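Local coordinates for uncharacterized protein (Bacteroides cellulosilyticus, PDB 5JVK) that probably hydrolyses O-glycosidic bonds as an endo-acting family 39 glycoside hydrolase of a gut symbiont, built round a closed eight-stranded parallel beta barrel, at residues K120-I125 against Y156-A161; V239-V244 against N326-K331; W343-N348 against S400-Y405; G427-L432 against E451-R456. All coordinates share one frame; numbering follows the deposited sequence.

Interaction 1: K120-I125 against Y156-A161; sequences KTFRLI and YQFVSA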
loop_
_atom_site.group_PDB
_atom_site.type_symbol
_atom_site.label_atom_id
_atom_site.label_comp_id
_atom_site.label_asym_id
_atom_site.label_seq_id
_atom_site.Cartn_x
_atom_site.Cartn_y
_atom_site.Cartn_z
ATOM N N LYS A 120 16.261 -7.574 0.243
ATOM C CA LYS A 120 16.246 -6.378 1.095
ATOM C C LYS A 120 14.936 -5.606 0.974
ATOM O O LYS A 120 14.327 -5.257 1.984
ATOM C CB LYS A 120 17.423 -5.454 0.755
ATOM C CG LYS A 120 17.552 -4.240 1.671
ATOM C CD LYS A 120 18.948 -3.633 1.646
ATOM C CE LYS A 120 19.297 -3.001 0.306
ATOM N NZ LYS A 120 18.462 -1.810 -0.003
ATOM N N THR A 121 14.516 -5.344 -0.263
ATOM C CA THR A 121 13.258 -4.638 -0.537
ATOM C C THR A 121 12.050 -5.399 0.027
ATOM O O THR A 121 11.173 -4.786 0.632
ATOM C CB THR A 121 13.085 -4.348 -2.053
ATOM O OG1 THR A 121 14.040 -3.358 -2.459
ATOM C CG2 THR A 121 11.683 -3.832 -2.386
ATOM N N PHE A 122 12.022 -6.720 -0.149
ATOM C CA PHE A 122 10.903 -7.538 0.352
ATOM C C PHE A 122 10.913 -7.765 1.860
ATOM O O PHE A 122 9.860 -8.024 2.443
ATOM C CB PHE A 122 10.779 -8.862 -0.411
ATOM C CG PHE A 122 9.909 -8.755 -1.625
ATOM C CD1 PHE A 122 10.381 -8.152 -2.785
ATOM C CD2 PHE A 122 8.593 -9.200 -1.590
ATOM C CE1 PHE A 122 9.565 -8.025 -3.898
ATOM C CE2 PHE A 122 7.773 -9.078 -2.698
ATOM C CZ PHE A 122 8.258 -8.490 -3.855
ATOM N N ARG A 123 12.084 -7.666 2.481
ATOM C CA ARG A 123 12.187 -7.629 3.943
ATOM C C ARG A 123 11.572 -6.331 4.481
ATOM O O ARG A 123 10.891 -6.340 5.509
ATOM C CB ARG A 123 13.652 -7.758 4.375
ATOM C CG ARG A 123 13.885 -7.932 5.870
ATOM C CD ARG A 123 15.360 -8.213 6.145
ATOM N NE ARG A 123 15.807 -7.676 7.435
ATOM C CZ ARG A 123 17.084 -7.500 7.798
ATOM N NH1 ARG A 123 18.092 -7.816 6.981
ATOM N NH2 ARG A 123 17.361 -6.996 9.001
ATOM N N LEU A 124 11.813 -5.223 3.777
ATOM C CA LEU A 124 11.228 -3.927 4.132
ATOM C C LEU A 124 9.716 -3.881 3.875
ATOM O O LEU A 124 8.983 -3.253 4.637
ATOM C CB LEU A 124 11.936 -2.789 3.387
ATOM C CG LEU A 124 13.402 -2.559 3.777
ATOM C CD1 LEU A 124 14.166 -1.830 2.685
ATOM C CD2 LEU A 124 13.501 -1.794 5.085
ATOM N N ILE A 125 9.260 -4.539 2.807
ATOM C CA ILE A 125 7.825 -4.684 2.530
ATOM C C ILE A 125 7.136 -5.505 3.625
ATOM O O ILE A 125 6.030 -5.159 4.047
ATOM C CB ILE A 125 7.556 -5.311 1.133
ATOM C CG1 ILE A 125 7.979 -4.339 0.023
ATOM C CG2 ILE A 125 6.077 -5.664 0.957
ATOM C CD1 ILE A 125 8.244 -4.991 -1.321
ATOM N N TYR A 156 10.658 -13.943 -12.091
ATOM C CA TYR A 156 11.111 -14.993 -11.167
ATOM C C TYR A 156 11.646 -14.395 -9.861
ATOM O O TYR A 156 11.397 -14.942 -8.784
ATOM C CB TYR A 156 12.187 -15.887 -11.814
ATOM C CG TYR A 156 11.685 -16.772 -12.946
ATOM C CD1 TYR A 156 10.675 -17.714 -12.727
ATOM C CD2 TYR A 156 12.231 -16.685 -14.230
ATOM C CE1 TYR A 156 10.214 -18.529 -13.755
ATOM C CE2 TYR A 156 11.778 -17.497 -15.264
ATOM C CZ TYR A 156 10.771 -18.418 -15.020
ATOM O OH TYR A 156 10.315 -19.228 -16.035
ATOM N N GLN A 157 12.373 -13.280 -9.968
ATOM C CA GLN A 157 12.880 -12.542 -8.801
ATOM C C GLN A 157 11.750 -12.024 -7.903
ATOM O O GLN A 157 11.785 -12.228 -6.684
ATOM C CB GLN A 157 13.779 -11.371 -9.234
ATOM C CG GLN A 157 15.138 -11.790 -9.780
ATOM C CD GLN A 157 15.975 -10.606 -10.246
ATOM O OE1 GLN A 157 15.649 -9.958 -11.243
ATOM N NE2 GLN A 157 17.065 -10.323 -9.534
ATOM N N PHE A 158 10.763 -11.363 -8.514
ATOM C CA PHE A 158 9.579 -10.849 -7.798
ATOM C C PHE A 158 8.800 -11.951 -7.075
ATOM O O PHE A 158 8.495 -11.821 -5.888
ATOM C CB PHE A 158 8.620 -10.092 -8.747
ATOM C CG PHE A 158 8.817 -8.600 -8.757
ATOM C CD1 PHE A 158 9.312 -7.944 -9.883
ATOM C CD2 PHE A 158 8.496 -7.841 -7.635
ATOM C CE1 PHE A 158 9.488 -6.567 -9.886
ATOM C CE2 PHE A 158 8.671 -6.465 -7.633
ATOM C CZ PHE A 158 9.169 -5.826 -8.759
ATOM N N VAL A 159 8.500 -13.030 -7.795
ATOM C CA VAL A 159 7.639 -14.100 -7.278
ATOM C C VAL A 159 8.321 -14.923 -6.176
ATOM O O VAL A 159 7.687 -15.236 -5.168
ATOM C CB VAL A 159 7.113 -15.006 -8.419
ATOM C CG1 VAL A 159 6.330 -16.199 -7.872
ATOM C CG2 VAL A 159 6.226 -14.200 -9.359
ATOM N N SER A 160 9.595 -15.267 -6.356
ATOM C CA SER A 160 10.326 -16.038 -5.336
ATOM C C SER A 160 10.548 -15.218 -4.059
ATOM O O SER A 160 10.395 -15.740 -2.954
ATOM C CB SER A 160 11.659 -16.569 -5.880
ATOM O OG SER A 160 12.632 -15.546 -5.969
ATOM N N ALA A 161 10.895 -13.940 -4.223
ATOM C CA ALA A 161 11.035 -13.015 -3.091
ATOM C C ALA A 161 9.718 -12.799 -2.337
ATOM O O ALA A 161 9.727 -12.627 -1.119
ATOM C CB ALA A 161 11.599 -11.680 -3.556
#
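Phe122 reaches from helix 118-127 to helix 153-164 and meets both Phe158 and Ala161, one turn apart on the second helix. The methyl of Ala161 lies over one face of the Phe122 ring, a CH-pi contact with CB 4.0 Å from the ring centroid and displaced toward the rim. Its nearest ring atom is CD1 of Phe122, 3.8 Å from CB of Ala161. The other face of the same ring is covered from within its own helix: CD1 of Ile125 sits over the centre, so the aromatic plane is clamped between a methyl of each helix. At the far end of the ring, CZ of Phe122 touches CD2 of Phe158 at 3.8 Å. The two rings meet here edge to edge rather than stacking, and their side chains cross at about a right angle.

Both helices belong to the outer layer of a (beta/alpha)8 barrel, the first following strand 106-109 and the second following strand 132-138, with short helix 139-142 also between them in sequence. Strand 132-138 supplies a floor: Ile133 packs against both Phe122 and Ile125, while Thr135 touches Phe158. Tyr118, from the start of the first helix, adds an edge-to-face contact to the Phe158 ring and also touches Ala161. The helix backbones come nearest at Phe122 and Ala161, with their CA atoms 6.5 Å apart, a close spacing consistent with the small side chain of Ala161. Within the second helix, Ser160 OG folds back to donate to Tyr156 O at 3.1 Å, on the opposite face of that carbonyl from the Ser160 N-H.

Interaction 2: V239-V244 against N326-K331; sequences VVYPTV and NLRSDK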
loop_
_atom_site.group_PDB
_atom_site.type_symbol
_atom_site.label_atom_id
_atom_site.label_comp_id
_atom_site.label_asym_id
_atom_site.label_seq_id
_atom_site.Cartn_x
_atom_site.Cartn_y
_atom_site.Cartn_z
ATOM N N VAL A 239 -11.689 -12.580 -25.764
ATOM C CA VAL A 239 -10.685 -13.540 -26.235
ATOM C C VAL A 239 -9.770 -13.967 -25.079
ATOM O O VAL A 239 -9.520 -15.158 -24.903
ATOM C CB VAL A 239 -9.840 -12.961 -27.401
ATOM C CG1 VAL A 239 -8.798 -13.969 -27.883
ATOM C CG2 VAL A 239 -10.741 -12.532 -28.554
ATOM N N VAL A 240 -9.285 -12.997 -24.299
ATOM C CA VAL A 240 -8.322 -13.256 -23.210
ATOM C C VAL A 240 -8.887 -14.134 -22.085
ATOM O O VAL A 240 -8.198 -15.038 -21.612
ATOM C CB VAL A 240 -7.751 -11.933 -22.622
ATOM C CG1 VAL A 240 -6.949 -12.171 -21.343
ATOM C CG2 VAL A 240 -6.875 -11.235 -23.652
ATOM N N TYR A 241 -10.121 -13.868 -21.661
ATOM C CA TYR A 241 -10.701 -14.563 -20.505
ATOM C C TYR A 241 -10.803 -16.088 -20.679
ATOM O O TYR A 241 -10.298 -16.820 -19.829
ATOM C CB TYR A 241 -12.051 -13.953 -20.102
ATOM C CG TYR A 241 -12.656 -14.567 -18.857
ATOM C CD1 TYR A 241 -12.215 -14.194 -17.583
ATOM C CD2 TYR A 241 -13.671 -15.520 -18.947
ATOM C CE1 TYR A 241 -12.770 -14.752 -16.437
ATOM C CE2 TYR A 241 -14.231 -16.085 -17.807
ATOM C CZ TYR A 241 -13.778 -15.698 -16.556
ATOM O OH TYR A 241 -14.334 -16.258 -15.433
ATOM N N PRO A 242 -11.436 -16.573 -21.770
ATOM C CA PRO A 242 -11.472 -18.033 -21.964
ATOM C C PRO A 242 -10.097 -18.662 -22.239
ATOM O O PRO A 242 -9.831 -19.758 -21.749
ATOM C CB PRO A 242 -12.410 -18.214 -23.166
ATOM C CG PRO A 242 -12.370 -16.910 -23.881
ATOM C CD PRO A 242 -12.211 -15.873 -22.813
ATOM N N THR A 243 -9.247 -17.972 -23.002
ATOM C CA THR A 243 -7.876 -18.433 -23.285
ATOM C C THR A 243 -7.053 -18.650 -22.012
ATOM O O THR A 243 -6.336 -19.645 -21.893
ATOM C CB THR A 243 -7.107 -17.433 -24.180
ATOM O OG1 THR A 243 -7.906 -17.075 -25.311
ATOM C CG2 THR A 243 -5.795 -18.030 -24.677
ATOM N N VAL A 244 -7.163 -17.712 -21.074
ATOM C CA VAL A 244 -6.388 -17.750 -19.832
ATOM C C VAL A 244 -6.995 -18.708 -18.795
ATOM O O VAL A 244 -6.263 -19.458 -18.151
ATOM C CB VAL A 244 -6.223 -16.331 -19.238
ATOM C CG1 VAL A 244 -5.574 -16.386 -17.865
ATOM C CG2 VAL A 244 -5.390 -15.454 -20.165
ATOM N N ASN A 326 -25.473 -6.917 -9.756
ATOM C CA ASN A 326 -25.189 -7.302 -11.142
ATOM C C ASN A 326 -24.251 -8.505 -11.172
ATOM O O ASN A 326 -23.093 -8.404 -11.583
ATOM C CB ASN A 326 -24.596 -6.124 -11.923
ATOM C CG ASN A 326 -25.537 -4.934 -11.989
ATOM O OD1 ASN A 326 -26.203 -4.713 -13.000
ATOM N ND2 ASN A 326 -25.604 -4.164 -10.905
ATOM N N LEU A 327 -24.782 -9.650 -10.751
ATOM C CA LEU A 327 -24.010 -10.889 -10.664
ATOM C C LEU A 327 -23.701 -11.473 -12.043
ATOM O O LEU A 327 -24.291 -11.081 -13.049
ATOM C CB LEU A 327 -24.767 -11.927 -9.833
ATOM C CG LEU A 327 -25.100 -11.573 -8.380
ATOM C CD1 LEU A 327 -26.029 -12.622 -7.785
ATOM C CD2 LEU A 327 -23.841 -11.439 -7.539
ATOM N N ARG A 328 -22.767 -12.419 -12.070
ATOM C CA ARG A 328 -22.456 -13.187 -13.280
ATOM C C ARG A 328 -23.555 -14.225 -13.543
ATOM O O ARG A 328 -24.438 -14.428 -12.700
ATOM C CB ARG A 328 -21.109 -13.900 -13.131
ATOM C CG ARG A 328 -19.912 -12.982 -12.941
ATOM C CD ARG A 328 -18.652 -13.789 -12.690
ATOM N NE ARG A 328 -18.133 -14.363 -13.934
ATOM C CZ ARG A 328 -17.676 -15.608 -14.098
ATOM N NH1 ARG A 328 -17.661 -16.496 -13.100
ATOM N NH2 ARG A 328 -17.231 -15.979 -15.296
ATOM N N SER A 329 -23.484 -14.889 -14.701
ATOM C CA SER A 329 -24.430 -15.961 -15.061
ATOM C C SER A 329 -24.401 -17.115 -14.060
ATOM O O SER A 329 -25.452 -17.609 -13.645
ATOM C CB SER A 329 -24.140 -16.491 -16.466
ATOM O OG SER A 329 -24.353 -15.483 -17.434
ATOM N N ASP A 330 -23.194 -17.511 -13.648
ATOM C CA ASP A 330 -23.010 -18.507 -12.575
ATOM C C ASP A 330 -23.250 -17.963 -11.145
ATOM O O ASP A 330 -22.931 -18.641 -10.166
ATOM C CB ASP A 330 -21.626 -19.189 -12.690
ATOM C CG ASP A 330 -20.446 -18.239 -12.445
ATOM O OD1 ASP A 330 -20.648 -17.047 -12.129
ATOM O OD2 ASP A 330 -19.294 -18.701 -12.579
ATOM N N LYS A 331 -23.787 -16.741 -11.043
ATOM C CA LYS A 331 -24.139 -16.065 -9.786
ATOM C C LYS A 331 -22.957 -15.690 -8.870
ATOM O O LYS A 331 -23.172 -15.253 -7.736
ATOM C CB LYS A 331 -25.205 -16.861 -9.014
ATOM C CG LYS A 331 -26.522 -17.063 -9.760
ATOM C CD LYS A 331 -27.308 -15.761 -9.874
ATOM C CE LYS A 331 -28.756 -15.984 -10.286
ATOM N NZ LYS A 331 -28.889 -16.271 -11.740
#
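A surface contact on the barrel's outer layer brings Tyr241 of helix 229-247 up to Arg328, at the start of a beta turn in the loop between helix 312-325 and strand 335-341. The side chains extend toward each other from opposite directions and meet at their polar ends, where Tyr241 OH lies 2.9 Å from Arg328 NH2. Despite that short separation the angle is poor and the pair does not count as a hydrogen bond. The aromatic and guanidinium planes are turned 66° apart, and the approach is oblique to both, so there is no stacking of one flat group on the other.

Each group has a better partner nearby. Tyr241 OH is hydrogen-bonded to Asp283 OD1, and Arg328 NH2 to the carbonyl oxygen of Asp280. In this (beta/alpha)8 fold, residues just before barrel strand 284-287 thus bond to both side chains.

With CG anti to the backbone N (chi1 -176°), the Tyr241 ring extends toward Arg328. Arg328 runs extended to CG and CD and then bends at chi3 (77°); the guanidinium still projects toward Tyr241, and Asp330 comes up beside it. NH1 of Arg328 forms a salt bridge with OD2 of Asp330 at 2.8 Å. The type I turn from Arg328 to Lys331 is closed by Lys331 N donating to Arg328 O at 2.9 Å, a fold consistent with the acid lying so near the arginine. Asp330 OD1 meanwhile accepts from Lys332 N, so the carboxylate is tied to the backbone as well as to the guanidinium.

Interaction 3: W343-N348 against S400-Y405; sequences WNSTTN and SPKPSY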
loop_
_atom_site.group_PDB
_atom_site.type_symbol
_atom_site.label_atom_id
_atom_site.label_comp_id
_atom_site.label_asym_id
_atom_site.label_seq_id
_atom_site.Cartn_x
_atom_site.Cartn_y
_atom_site.Cartn_z
ATOM N N TRP A 343 -1.166 8.882 -1.889
ATOM C CA TRP A 343 -0.914 10.312 -1.774
ATOM C C TRP A 343 0.596 10.513 -1.842
ATOM O O TRP A 343 1.360 9.611 -1.489
ATOM C CB TRP A 343 -1.462 10.844 -0.450
ATOM C CG TRP A 343 -2.967 10.906 -0.381
ATOM C CD1 TRP A 343 -3.741 12.009 -0.533
ATOM C CD2 TRP A 343 -3.865 9.821 -0.130
ATOM N NE1 TRP A 343 -5.065 11.692 -0.397
ATOM C CE2 TRP A 343 -5.173 10.352 -0.148
ATOM C CE3 TRP A 343 -3.694 8.455 0.113
ATOM C CZ2 TRP A 343 -6.307 9.564 0.059
ATOM C CZ3 TRP A 343 -4.816 7.669 0.315
ATOM C CH2 TRP A 343 -6.110 8.226 0.289
ATOM N N ASN A 344 1.020 11.692 -2.290
ATOM C CA ASN A 344 2.443 11.991 -2.504
ATOM C C ASN A 344 2.901 13.177 -1.665
ATOM O O ASN A 344 2.100 14.049 -1.318
ATOM C CB ASN A 344 2.731 12.245 -3.988
ATOM C CG ASN A 344 1.979 13.441 -4.539
ATOM O OD1 ASN A 344 2.371 14.589 -4.327
ATOM N ND2 ASN A 344 0.893 13.177 -5.257
ATOM N N SER A 345 4.200 13.204 -1.363
ATOM C CA SER A 345 4.803 14.263 -0.540
ATOM C C SER A 345 5.073 15.598 -1.262
ATOM O O SER A 345 5.609 16.523 -0.645
ATOM C CB SER A 345 6.090 13.756 0.125
ATOM O OG SER A 345 5.826 12.628 0.942
ATOM N N THR A 346 4.717 15.708 -2.546
ATOM C CA THR A 346 4.780 16.992 -3.257
ATOM C C THR A 346 3.565 17.861 -2.916
ATOM O O THR A 346 3.725 19.027 -2.550
ATOM C CB THR A 346 4.880 16.802 -4.785
ATOM O OG1 THR A 346 6.055 16.044 -5.099
ATOM C CG2 THR A 346 4.943 18.149 -5.512
ATOM N N THR A 347 2.365 17.289 -3.037
ATOM C CA THR A 347 1.108 18.009 -2.760
ATOM C C THR A 347 0.536 17.778 -1.347
ATOM O O THR A 347 -0.490 18.366 -0.995
ATOM C CB THR A 347 0.023 17.673 -3.801
ATOM O OG1 THR A 347 -0.239 16.267 -3.792
ATOM C CG2 THR A 347 0.464 18.095 -5.191
ATOM N N ASN A 348 1.177 16.919 -0.556
ATOM C CA ASN A 348 0.870 16.785 0.872
ATOM C C ASN A 348 2.149 16.793 1.701
ATOM O O ASN A 348 3.236 16.510 1.197
ATOM C CB ASN A 348 0.100 15.489 1.148
ATOM C CG ASN A 348 -1.374 15.593 0.798
ATOM O OD1 ASN A 348 -2.111 16.391 1.377
ATOM N ND2 ASN A 348 -1.818 14.771 -0.127
ATOM N N SER A 400 15.586 5.179 2.963
ATOM C CA SER A 400 15.277 5.815 4.240
ATOM C C SER A 400 13.755 5.858 4.383
ATOM O O SER A 400 13.074 6.295 3.455
ATOM C CB SER A 400 15.845 7.235 4.273
ATOM O OG SER A 400 15.609 7.857 5.519
ATOM N N PRO A 401 13.212 5.405 5.532
ATOM C CA PRO A 401 11.756 5.402 5.698
ATOM C C PRO A 401 11.179 6.799 5.917
ATOM O O PRO A 401 11.768 7.607 6.642
ATOM C CB PRO A 401 11.546 4.532 6.942
ATOM C CG PRO A 401 12.786 4.729 7.739
ATOM C CD PRO A 401 13.896 4.892 6.734
ATOM N N LYS A 402 10.053 7.072 5.262
ATOM C CA LYS A 402 9.260 8.274 5.508
ATOM C C LYS A 402 8.243 7.937 6.607
ATOM O O LYS A 402 8.062 6.756 6.924
ATOM C CB LYS A 402 8.559 8.713 4.221
ATOM C CG LYS A 402 9.518 9.126 3.107
ATOM C CD LYS A 402 8.858 9.086 1.738
ATOM C CE LYS A 402 7.721 10.088 1.633
ATOM N NZ LYS A 402 7.142 10.141 0.264
ATOM N N PRO A 403 7.588 8.958 7.209
ATOM C CA PRO A 403 6.571 8.693 8.244
ATOM C C PRO A 403 5.449 7.724 7.834
ATOM O O PRO A 403 4.937 6.995 8.684
ATOM C CB PRO A 403 5.991 10.081 8.522
ATOM C CG PRO A 403 7.117 11.007 8.242
ATOM C CD PRO A 403 7.847 10.406 7.074
ATOM N N SER A 404 5.083 7.724 6.550
ATOM C CA SER A 404 4.055 6.828 6.022
ATOM C C SER A 404 4.385 5.345 6.184
ATOM O O SER A 404 3.475 4.519 6.320
ATOM C CB SER A 404 3.770 7.146 4.553
ATOM O OG SER A 404 4.952 7.083 3.781
ATOM N N TYR A 405 5.675 5.010 6.166
ATOM C CA TYR A 405 6.121 3.648 6.447
ATOM C C TYR A 405 5.738 3.228 7.864
ATOM O O TYR A 405 5.183 2.148 8.067
ATOM C CB TYR A 405 7.635 3.512 6.264
ATOM C CG TYR A 405 8.106 2.089 6.404
ATOM C CD1 TYR A 405 8.356 1.536 7.662
ATOM C CD2 TYR A 405 8.274 1.280 5.285
ATOM C CE1 TYR A 405 8.768 0.222 7.798
ATOM C CE2 TYR A 405 8.693 -0.035 5.411
ATOM C CZ TYR A 405 8.935 -0.559 6.670
ATOM O OH TYR A 405 9.343 -1.860 6.798
#
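Ser345 and Lys402 meet through one charged hydrogen bond: NZ of the lysine donates to OG of the serine at 2.9 Å. The lysine comes end-on, its CE also close to the hydroxyl, after a bend at chi3 (64°) that turns the ammonium toward the 343-348 loop. Further polar contacts hold both ends. Ser345 OG has its stronger partner in Asp350 OD1, at the start of helix 350-366, while Lys402 NZ also donates to the carbonyl oxygen of Gly393. The lysine side chain also packs against Asp350, whose charge would probably favour an ammonium here. Ser345 O bonds a glycerol, probably from the crystallisation liquor.

Bonds inside each segment set the backbones. Asn344 OD1 accepts from Thr347 N at 3.0 Å, with an N-H...O angle of 166°, forming an Asx motif that folds the loop just before helix 350-366; Thr346 N adds a weaker bond to the same oxygen. In the other segment Tyr405 N donates to Lys402 O at 3.1 Å in the opening turn of helix 403-415.

Lys402 and Ser345 are the sole pair in touch across the two segments, whose nearest CA atoms stay 9.6 Å apart. The pair joins the loop that follows strand 335-341 of the (beta/alpha)8 barrel to the entry of the helix after its last strand, 373-375: a polar tie between neighbouring beta-alpha units of that fold.

Interaction 4: G427-L432 against E451-R456; sequences GVNKVL and EGTTIR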
loop_
_atom_site.group_PDB
_atom_site.type_symbol
_atom_site.label_atom_id
_atom_site.label_comp_id
_atom_site.label_asym_id
_atom_site.label_seq_id
_atom_site.Cartn_x
_atom_site.Cartn_y
_atom_site.Cartn_z
ATOM N N GLY A 427 -18.413 11.753 11.236
ATOM C CA GLY A 427 -18.391 13.137 10.770
ATOM C C GLY A 427 -16.992 13.722 10.821
ATOM O O GLY A 427 -16.034 13.084 10.379
ATOM N N VAL A 428 -16.881 14.931 11.368
ATOM C CA VAL A 428 -15.605 15.641 11.491
ATOM C C VAL A 428 -14.602 14.806 12.292
ATOM O O VAL A 428 -13.439 14.691 11.900
ATOM C CB VAL A 428 -15.802 17.041 12.129
ATOM C CG1 VAL A 428 -14.477 17.679 12.535
ATOM C CG2 VAL A 428 -16.531 17.957 11.156
ATOM N N ASN A 429 -15.068 14.238 13.403
ATOM C CA ASN A 429 -14.289 13.300 14.216
ATOM C C ASN A 429 -14.822 11.884 14.012
ATOM O O ASN A 429 -16.013 11.697 13.766
ATOM C CB ASN A 429 -14.377 13.685 15.695
ATOM C CG ASN A 429 -13.912 15.108 15.958
ATOM O OD1 ASN A 429 -12.895 15.545 15.425
ATOM N ND2 ASN A 429 -14.659 15.837 16.775
ATOM N N LYS A 430 -13.934 10.897 14.112
ATOM C CA LYS A 430 -14.279 9.486 13.935
ATOM C C LYS A 430 -13.843 8.706 15.154
ATOM O O LYS A 430 -12.722 8.878 15.616
ATOM C CB LYS A 430 -13.564 8.895 12.713
ATOM C CG LYS A 430 -14.412 8.728 11.463
ATOM C CD LYS A 430 -14.512 10.007 10.661
ATOM C CE LYS A 430 -14.979 9.721 9.247
ATOM N NZ LYS A 430 -15.094 10.981 8.468
ATOM N N VAL A 431 -14.729 7.854 15.667
ATOM C CA VAL A 431 -14.373 6.829 16.652
ATOM C C VAL A 431 -15.017 5.523 16.187
ATOM O O VAL A 431 -16.243 5.418 16.143
ATOM C CB VAL A 431 -14.834 7.186 18.083
ATOM C CG1 VAL A 431 -14.366 6.122 19.075
ATOM C CG2 VAL A 431 -14.296 8.552 18.495
ATOM N N LEU A 432 -14.184 4.547 15.832
ATOM C CA LEU A 432 -14.631 3.313 15.187
ATOM C C LEU A 432 -14.136 2.112 15.977
ATOM O O LEU A 432 -13.016 2.129 16.478
ATOM C CB LEU A 432 -14.074 3.236 13.762
ATOM C CG LEU A 432 -14.190 4.470 12.867
ATOM C CD1 LEU A 432 -13.382 4.268 11.595
ATOM C CD2 LEU A 432 -15.646 4.763 12.547
ATOM N N GLU A 451 -5.820 21.387 12.582
ATOM C CA GLU A 451 -5.328 21.894 13.869
ATOM C C GLU A 451 -5.497 20.934 15.055
ATOM O O GLU A 451 -4.826 21.099 16.070
ATOM C CB GLU A 451 -5.977 23.255 14.199
ATOM C CG GLU A 451 -7.473 23.236 14.553
ATOM C CD GLU A 451 -8.413 23.286 13.351
ATOM O OE1 GLU A 451 -7.987 22.970 12.218
ATOM O OE2 GLU A 451 -9.601 23.631 13.545
ATOM N N GLY A 452 -6.404 19.961 14.938
ATOM C CA GLY A 452 -6.675 18.988 16.006
ATOM C C GLY A 452 -7.842 19.412 16.881
ATOM O O GLY A 452 -8.220 20.584 16.888
ATOM N N THR A 453 -8.428 18.450 17.596
ATOM C CA THR A 453 -9.458 18.721 18.612
ATOM C C THR A 453 -9.346 17.753 19.779
ATOM O O THR A 453 -8.692 16.712 19.680
ATOM C CB THR A 453 -10.902 18.592 18.068
ATOM O OG1 THR A 453 -11.077 17.318 17.432
ATOM C CG2 THR A 453 -11.218 19.688 17.089
ATOM N N THR A 454 -10.007 18.114 20.875
ATOM C CA THR A 454 -10.159 17.254 22.035
ATOM C C THR A 454 -11.611 16.786 22.111
ATOM O O THR A 454 -12.529 17.581 21.905
ATOM C CB THR A 454 -9.783 18.007 23.321
ATOM O OG1 THR A 454 -8.421 18.452 23.228
ATOM C CG2 THR A 454 -9.947 17.115 24.551
ATOM N N ILE A 455 -11.810 15.496 22.381
ATOM C CA ILE A 455 -13.145 14.945 22.645
ATOM C C ILE A 455 -13.143 14.073 23.898
ATOM O O ILE A 455 -12.093 13.624 24.360
ATOM C CB ILE A 455 -13.711 14.134 21.450
ATOM C CG1 ILE A 455 -12.818 12.936 21.098
ATOM C CG2 ILE A 455 -13.892 15.028 20.231
ATOM C CD1 ILE A 455 -13.556 11.845 20.358
ATOM N N ARG A 456 -14.339 13.845 24.428
ATOM C CA ARG A 456 -14.544 13.004 25.596
ATOM C C ARG A 456 -15.453 11.858 25.201
ATOM O O ARG A 456 -16.622 12.076 24.926
ATOM C CB ARG A 456 -15.156 13.827 26.726
ATOM C CG ARG A 456 -14.135 14.718 27.398
ATOM C CD ARG A 456 -14.764 15.802 28.253
ATOM N NE ARG A 456 -13.756 16.420 29.117
ATOM C CZ ARG A 456 -12.825 17.296 28.722
ATOM N NH1 ARG A 456 -12.740 17.710 27.454
ATOM N NH2 ARG A 456 -11.958 17.772 29.614
#
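Asn429, Val431, Thr453 and Ile455 face one another between two layers of the beta-rich C-terminal region that follows the barrel, where strand 429-436 lies in a six-stranded antiparallel sheet and strand 453-458 pairs with 484-489. The short strand segments 429-432 and 453-456 cross at 42°, with axes 9.8 Å apart at their closest. That separation is too wide for backbone pairing, and side chains fill it, alternate residues of each strand turning inward as the pleat dictates.

The tight part centres on Asn429, which lies against both Ile455 and Thr453. Leu489, from the strand paired with 453-458, packs on Asn429 and Ile455 together. Ile455 carries CG1 between its backbone N and carbonyl carbon (chi1 60°), a torsion that sends CD1 to Val431 while CG2 turns to Asn429. The touch on Val431 is lighter and purely apolar: its CG2 lies 3.9 Å from CD1 of Ile455, the two side chains sliding past each other in opposite directions. Leu424 and Leu425 of strand 419-425 cover Val431, and Leu425 also reaches Ile455.

The solvent side belongs to the other face of strand 453-456. Thr454 points away from strand 429-432; it and Arg456 are exposed, Arg456 NE forming a salt bridge with Asp481 OD2.

Back in the gap, the oxygen of Asn429 has its firmer hydrogen bond with Thr447 OG1 of strand 439-447. Across the contact, the amide's ND2 lies 3.6 Å from the methyl CG2 of Ile455, and its OD1 receives a weak hydrogen bond from Thr453 OG1 at 3.2 Å.

Interactions 1, 2 and 3 all belong to the barrel, whereas interaction 4 lies in the C-terminal sheets. Interaction 1 is the buried one, apolar and aromatic between neighbouring barrel helices; interaction 2 is at the surface, where a guanidinium and a phenol come close without a proper bond across. Interactions 3 and 4 are partly buried, the first a single lysine-serine hydrogen bond, the second a mix of methyl packing and weak polar contact. Interactions 1 and 3 touch directly: Tyr405 OH lies 2.6 Å from Leu124 O, a probable hydrogen bond joining helices 118-127 and 403-415. Interaction 2 stands apart, its centre about 45 Å from that of interaction 4.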